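PDB 6GRH: microcin B17-processing protein McbD, which is needed to convert the inactive microcin B17 precursor peptide McbA into the active antibiotic, probably as an ATP-dependent cyclodehydratase of the YcaO family. Local coordinates for residues Cys166-Arg171 with Pro360-His365; Tyr177-Lys182 with Lys377-Gly382. The protein carries 1 engineered substitution. All coordinates share one frame; numbering follows the deposited sequence.

Contact 1: Cys166-Arg171 with Pro360-His365. Engineered in segment 166-171: R171 (natural residue Thr).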
loop_
_atom_site.group_PDB
_atom_site.type_symbol
_atom_site.label_atom_id
_atom_site.label_comp_id
_atom_site.label_asym_id
_atom_site.label_seq_id
_atom_site.Cartn_x
_atom_site.Cartn_y
_atom_site.Cartn_z
ATOM N N CYS E 166 -14.572 7.525 44.486
ATOM C CA CYS E 166 -15.617 6.679 43.925
ATOM C C CYS E 166 -15.429 5.233 44.351
ATOM O O CYS E 166 -16.353 4.596 44.847
ATOM C CB CYS E 166 -15.701 6.821 42.397
ATOM S SG CYS E 166 -16.425 8.408 41.887
ATOM N N GLU E 167 -14.209 4.732 44.226
ATOM C CA GLU E 167 -13.937 3.378 44.659
ATOM C C GLU E 167 -14.130 3.192 46.164
ATOM O O GLU E 167 -14.676 2.184 46.577
ATOM C CB GLU E 167 -12.526 2.936 44.278
ATOM C CG GLU E 167 -12.374 1.438 44.408
ATOM C CD GLU E 167 -11.217 0.933 43.592
ATOM O OE1 GLU E 167 -11.357 0.922 42.340
ATOM O OE2 GLU E 167 -10.184 0.577 44.210
ATOM N N PHE E 168 -13.683 4.164 46.956
ATOM C CA PHE E 168 -13.882 4.160 48.426
ATOM C C PHE E 168 -15.364 4.067 48.759
ATOM O O PHE E 168 -15.769 3.233 49.561
ATOM C CB PHE E 168 -13.280 5.433 49.032
ATOM C CG PHE E 168 -13.414 5.549 50.534
ATOM C CD1 PHE E 168 -12.515 4.909 51.379
ATOM C CD2 PHE E 168 -14.413 6.337 51.094
ATOM C CE1 PHE E 168 -12.613 5.041 52.754
ATOM C CE2 PHE E 168 -14.522 6.469 52.478
ATOM C CZ PHE E 168 -13.604 5.821 53.305
ATOM N N MET E 169 -16.165 4.929 48.132
ATOM C CA MET E 169 -17.612 4.881 48.298
ATOM C C MET E 169 -18.162 3.515 47.908
ATOM O O MET E 169 -18.974 2.951 48.630
ATOM C CB MET E 169 -18.300 5.974 47.476
ATOM C CG MET E 169 -18.464 7.264 48.240
ATOM S SD MET E 169 -19.406 6.918 49.734
ATOM C CE MET E 169 -18.393 7.792 50.906
ATOM N N GLU E 170 -17.701 2.986 46.779
ATOM C CA GLU E 170 -18.159 1.670 46.286
ATOM C C GLU E 170 -17.952 0.561 47.321
ATOM O O GLU E 170 -18.873 -0.172 47.665
ATOM C CB GLU E 170 -17.408 1.264 44.997
ATOM C CG GLU E 170 -17.953 1.936 43.756
ATOM C CD GLU E 170 -17.002 1.942 42.574
ATOM O OE1 GLU E 170 -16.041 1.154 42.539
ATOM O OE2 GLU E 170 -17.226 2.761 41.665
ATOM N N ARG E 171 -16.718 0.454 47.804
ATOM C CA ARG E 171 -16.316 -0.639 48.665
ATOM C C ARG E 171 -16.897 -0.502 50.070
ATOM O O ARG E 171 -17.384 -1.488 50.631
ATOM C CB ARG E 171 -14.777 -0.775 48.699
ATOM C CG ARG E 171 -14.114 -0.922 47.322
ATOM C CD ARG E 171 -14.556 -2.187 46.603
ATOM N NE ARG E 171 -14.045 -2.240 45.233
ATOM C CZ ARG E 171 -12.840 -2.672 44.858
ATOM N NH1 ARG E 171 -11.928 -3.103 45.740
ATOM N NH2 ARG E 171 -12.531 -2.666 43.557
ATOM N N PRO E 360 -8.755 4.821 58.815
ATOM C CA PRO E 360 -8.940 3.833 59.910
ATOM C C PRO E 360 -10.288 3.913 60.625
ATOM O O PRO E 360 -10.567 3.059 61.463
ATOM C CB PRO E 360 -7.799 4.166 60.875
ATOM C CG PRO E 360 -7.593 5.640 60.685
ATOM C CD PRO E 360 -7.820 5.894 59.209
ATOM N N ASP E 361 -11.098 4.937 60.329
ATOM C CA ASP E 361 -12.481 5.018 60.807
ATOM C C ASP E 361 -13.531 4.354 59.906
ATOM O O ASP E 361 -14.722 4.314 60.253
ATOM C CB ASP E 361 -12.836 6.484 61.059
ATOM C CG ASP E 361 -12.156 7.031 62.307
ATOM O OD1 ASP E 361 -11.976 6.259 63.279
ATOM O OD2 ASP E 361 -11.791 8.230 62.318
ATOM N N PHE E 362 -13.085 3.825 58.772
ATOM C CA PHE E 362 -13.906 3.029 57.885
ATOM C C PHE E 362 -13.187 1.683 57.748
ATOM O O PHE E 362 -12.109 1.478 58.348
ATOM C CB PHE E 362 -14.001 3.718 56.514
ATOM C CG PHE E 362 -14.843 4.980 56.492
ATOM C CD1 PHE E 362 -14.342 6.181 56.976
ATOM C CD2 PHE E 362 -16.110 4.975 55.936
ATOM C CE1 PHE E 362 -15.098 7.340 56.941
ATOM C CE2 PHE E 362 -16.880 6.139 55.903
ATOM C CZ PHE E 362 -16.366 7.324 56.394
ATOM N N PHE E 363 -13.750 0.767 56.967
ATOM C CA PHE E 363 -13.032 -0.485 56.674
ATOM C C PHE E 363 -11.713 -0.226 55.934
ATOM O O PHE E 363 -11.683 0.488 54.942
ATOM C CB PHE E 363 -13.914 -1.453 55.906
ATOM C CG PHE E 363 -15.078 -1.934 56.707
ATOM C CD1 PHE E 363 -14.904 -2.937 57.658
ATOM C CD2 PHE E 363 -16.330 -1.372 56.543
ATOM C CE1 PHE E 363 -15.963 -3.382 58.407
ATOM C CE2 PHE E 363 -17.399 -1.817 57.280
ATOM C CZ PHE E 363 -17.226 -2.812 58.228
ATOM N N LEU E 364 -10.615 -0.773 56.454
ATOM C CA LEU E 364 -9.295 -0.593 55.816
ATOM C C LEU E 364 -9.121 -1.453 54.566
ATOM O O LEU E 364 -8.313 -1.132 53.703
ATOM C CB LEU E 364 -8.151 -0.847 56.819
ATOM C CG LEU E 364 -7.861 0.338 57.746
ATOM C CD1 LEU E 364 -6.901 -0.052 58.851
ATOM C CD2 LEU E 364 -7.309 1.541 57.003
ATOM N N HIS E 365 -9.858 -2.545 54.477
ATOM C CA HIS E 365 -9.854 -3.375 53.287
ATOM C C HIS E 365 -11.167 -4.157 53.242
ATOM O O HIS E 365 -11.973 -4.022 54.151
ATOM C CB HIS E 365 -8.627 -4.298 53.306
ATOM C CG HIS E 365 -8.586 -5.226 54.473
ATOM N ND1 HIS E 365 -9.382 -6.345 54.559
ATOM C CD2 HIS E 365 -7.804 -5.233 55.577
ATOM C CE1 HIS E 365 -9.116 -6.986 55.682
ATOM N NE2 HIS E 365 -8.150 -6.340 56.312
#
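The first torsions of F168 and F362 set up a ring-to-ring meeting: F168 carries CG anti to its own N (chi1 -180°), which sends the ring off the flank of helix 157-180, while F362 holds CG anti to its carbonyl carbon (chi1 -71°) and presents a face to it. The two side chains cross at about a right angle. CZ of F168 leads, standing above the F362 plane nearer the rim than the middle and 3.5 Å from F362 CG. It is also close to the root of the opposing side chain, with F168 CZ 3.9 Å from F362 CB. Behind it comes F168 CE2, 4.1 Å from F362 CD2. The ring centroids of F168 and F362 are 5.0 Å apart and the planes meet at 64°, so the CZ end of the F168 edge is turned toward the F362 face, an approach that is probably weakly favourable electrostatically. Both rings are buried. L331 and I334 of helix 327-334 pack on F362. Hydrogen bonds hold the loop around F362: the N373 side chain bonds both F362 O and L364 N, and Q172, one residue on from R171, donates NE2 to F363 O. The engineered R171, which takes no part in the ring pair, has the E167 carboxylate carbon over one guanidinium face; R171 NH2 and E167 OE1 are a long 4.0 Å apart, a pairing of charges only. The arrangement is a T-shaped (edge-to-face) phenylalanine pair, joining a long helix to the loop after strand 350-358 in the interior of the YcaO fold.

Contact 2: Tyr177-Lys182 with Lys377-Gly382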
loop_
_atom_site.group_PDB
_atom_site.type_symbol
_atom_site.label_atom_id
_atom_site.label_comp_id
_atom_site.label_asym_id
_atom_site.label_seq_id
_atom_site.Cartn_x
_atom_site.Cartn_y
_atom_site.Cartn_z
ATOM N N TYR E 177 -23.548 -3.135 53.029
ATOM C CA TYR E 177 -24.603 -3.967 52.414
ATOM C C TYR E 177 -24.393 -5.457 52.689
ATOM O O TYR E 177 -25.329 -6.160 53.095
ATOM C CB TYR E 177 -24.654 -3.754 50.908
ATOM C CG TYR E 177 -25.517 -4.753 50.172
ATOM C CD1 TYR E 177 -26.897 -4.719 50.283
ATOM C CD2 TYR E 177 -24.957 -5.721 49.373
ATOM C CE1 TYR E 177 -27.701 -5.626 49.610
ATOM C CE2 TYR E 177 -25.741 -6.637 48.698
ATOM C CZ TYR E 177 -27.110 -6.584 48.812
ATOM O OH TYR E 177 -27.880 -7.486 48.136
ATOM N N TRP E 178 -23.164 -5.919 52.469
ATOM C CA TRP E 178 -22.791 -7.299 52.777
ATOM C C TRP E 178 -23.128 -7.659 54.234
ATOM O O TRP E 178 -23.828 -8.644 54.486
ATOM C CB TRP E 178 -21.302 -7.508 52.521
ATOM C CG TRP E 178 -20.766 -8.847 52.952
ATOM C CD1 TRP E 178 -19.754 -9.082 53.846
ATOM C CD2 TRP E 178 -21.192 -10.122 52.487
ATOM N NE1 TRP E 178 -19.520 -10.423 53.949
ATOM C CE2 TRP E 178 -20.389 -11.089 53.130
ATOM C CE3 TRP E 178 -22.169 -10.548 51.574
ATOM C CZ2 TRP E 178 -20.539 -12.459 52.902
ATOM C CZ3 TRP E 178 -22.312 -11.919 51.338
ATOM C CH2 TRP E 178 -21.505 -12.854 52.008
ATOM N N LEU E 179 -22.680 -6.834 55.177
ATOM C CA LEU E 179 -22.828 -7.144 56.602
ATOM C C LEU E 179 -24.259 -7.065 57.133
ATOM O O LEU E 179 -24.640 -7.876 57.967
ATOM C CB LEU E 179 -21.906 -6.258 57.443
ATOM C CG LEU E 179 -20.420 -6.535 57.186
ATOM C CD1 LEU E 179 -19.542 -5.417 57.735
ATOM C CD2 LEU E 179 -19.991 -7.888 57.733
ATOM N N GLN E 180 -25.033 -6.095 56.653
ATOM C CA GLN E 180 -26.374 -5.799 57.184
ATOM C C GLN E 180 -27.538 -6.234 56.298
ATOM O O GLN E 180 -28.658 -6.348 56.775
ATOM C CB GLN E 180 -26.483 -4.305 57.466
ATOM C CG GLN E 180 -25.482 -3.844 58.508
ATOM C CD GLN E 180 -25.767 -2.455 59.034
ATOM O OE1 GLN E 180 -26.020 -2.268 60.224
ATOM N NE2 GLN E 180 -25.733 -1.471 58.147
ATOM N N GLY E 181 -27.282 -6.457 55.017
ATOM C CA GLY E 181 -28.339 -6.759 54.061
ATOM C C GLY E 181 -29.248 -5.605 53.642
ATOM O O GLY E 181 -30.257 -5.847 52.991
ATOM N N LYS E 182 -28.886 -4.367 53.981
ATOM C CA LYS E 182 -29.757 -3.210 53.759
ATOM C C LYS E 182 -29.371 -2.440 52.492
ATOM O O LYS E 182 -28.194 -2.110 52.292
ATOM C CB LYS E 182 -29.703 -2.281 54.972
ATOM C CG LYS E 182 -30.488 -2.806 56.160
ATOM C CD LYS E 182 -30.032 -2.187 57.472
ATOM C CE LYS E 182 -30.516 -3.028 58.642
ATOM N NZ LYS E 182 -29.947 -2.594 59.949
ATOM N N LYS E 377 -16.364 3.645 62.372
ATOM C CA LYS E 377 -17.445 4.643 62.433
ATOM C C LYS E 377 -18.710 4.305 61.646
ATOM O O LYS E 377 -19.715 4.995 61.808
ATOM C CB LYS E 377 -16.943 6.033 62.046
ATOM C CG LYS E 377 -15.921 6.609 63.010
ATOM C CD LYS E 377 -16.544 6.963 64.354
ATOM C CE LYS E 377 -15.523 7.447 65.375
ATOM N NZ LYS E 377 -14.566 8.446 64.817
ATOM N N ILE E 378 -18.703 3.252 60.829
ATOM C CA ILE E 378 -19.938 2.831 60.122
ATOM C C ILE E 378 -20.436 1.424 60.459
ATOM O O ILE E 378 -21.483 1.001 59.956
ATOM C CB ILE E 378 -19.794 2.976 58.596
ATOM C CG1 ILE E 378 -18.699 2.043 58.054
ATOM C CG2 ILE E 378 -19.481 4.425 58.240
ATOM C CD1 ILE E 378 -18.750 1.862 56.562
ATOM N N TYR E 379 -19.700 0.690 61.290
ATOM C CA TYR E 379 -20.136 -0.634 61.702
ATOM C C TYR E 379 -19.518 -1.003 63.050
ATOM O O TYR E 379 -18.425 -0.554 63.379
ATOM C CB TYR E 379 -19.770 -1.659 60.630
ATOM C CG TYR E 379 -20.396 -3.013 60.841
ATOM C CD1 TYR E 379 -21.702 -3.259 60.447
ATOM C CD2 TYR E 379 -19.678 -4.054 61.438
ATOM C CE1 TYR E 379 -22.285 -4.498 60.630
ATOM C CE2 TYR E 379 -20.250 -5.300 61.628
ATOM C CZ TYR E 379 -21.560 -5.521 61.220
ATOM O OH TYR E 379 -22.160 -6.751 61.417
ATOM N N HIS E 380 -20.255 -1.785 63.833
ATOM C CA HIS E 380 -19.736 -2.401 65.061
ATOM C C HIS E 380 -20.212 -3.847 65.078
ATOM O O HIS E 380 -21.332 -4.128 64.641
ATOM C CB HIS E 380 -20.222 -1.649 66.317
ATOM C CG HIS E 380 -19.387 -1.907 67.539
ATOM N ND1 HIS E 380 -19.678 -2.904 68.452
ATOM C CD2 HIS E 380 -18.264 -1.301 67.998
ATOM C CE1 HIS E 380 -18.778 -2.891 69.421
ATOM N NE2 HIS E 380 -17.903 -1.934 69.163
ATOM N N THR E 381 -19.363 -4.759 65.564
ATOM C CA THR E 381 -19.725 -6.178 65.715
ATOM C C THR E 381 -21.120 -6.335 66.320
ATOM O O THR E 381 -21.458 -5.663 67.299
ATOM C CB THR E 381 -18.720 -6.939 66.604
ATOM O OG1 THR E 381 -17.445 -6.956 65.969
ATOM C CG2 THR E 381 -19.168 -8.392 66.839
ATOM N N GLY E 382 -21.931 -7.196 65.709
ATOM C CA GLY E 382 -23.292 -7.452 66.188
ATOM C C GLY E 382 -24.390 -6.615 65.558
ATOM O O GLY E 382 -25.567 -6.919 65.754
#
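L179 lays its CD1 methyl over the middle of the Y379 ring, 3.8 Å from the centroid of Y379 and just 3° off the ring normal, a nearly vertical CH-pi contact. The same side chain touches the ring a second time, closer to the helix: L179 CB lies 3.7 Å from Y379 CE1 and 4.0 Å from Y379 OH, so the leucine spans the ring from its centre to its phenolic end. In Y379 a chi1 of -169° puts CG anti to the backbone N, which carries the ring to the helix. Q180 takes a different approach, at the edge of the ring and near its plane, with Q180 CG 3.9 Å from Y379 CE1. Its chain runs on extended past the tyrosine in the opposite direction, the terminal amide turned 83° from the ring plane; the touch is made by the CG methylene. These two residues belong to the last turn of helix 157-180, which ends as G181 adopts positive phi while G181 N still bonds Y177 O at 2.8 Å. The hydroxyl of Y379 is held by E389 OE2 and G384 N, and E389 OE2 also accepts G382 N, so one carboxylate oxygen serves both the phenol and the backbone beyond it. Across the interface itself the chemistry is apolar: dispersion and a polarisable ring face bind the leucine, while the hydrogen bonds at the hydroxyl probably help to hold the ring in place under CD1.

From the N terminus, helix 157-180 supplies the first segment of both contacts, 166-171 and then, about three helical turns later (F168 to L179), 177-182. The chain next builds the mixed sheet that includes strands 182-187 and 241-248, followed by helices such as 251-275 and 327-334, and runs through strands 339-347 and 350-358. Contact 1 closes this long excursion at 360-365; contact 2 closes its own at 377-382, so the two loops cross. The C-terminal loop is thereby fastened twice along one helix. The contacts also meet directly: D361 O lies 2.8 Å from K377 N, a probable hydrogen bond, and F363 CZ packs 3.5 Å from L179 CD1.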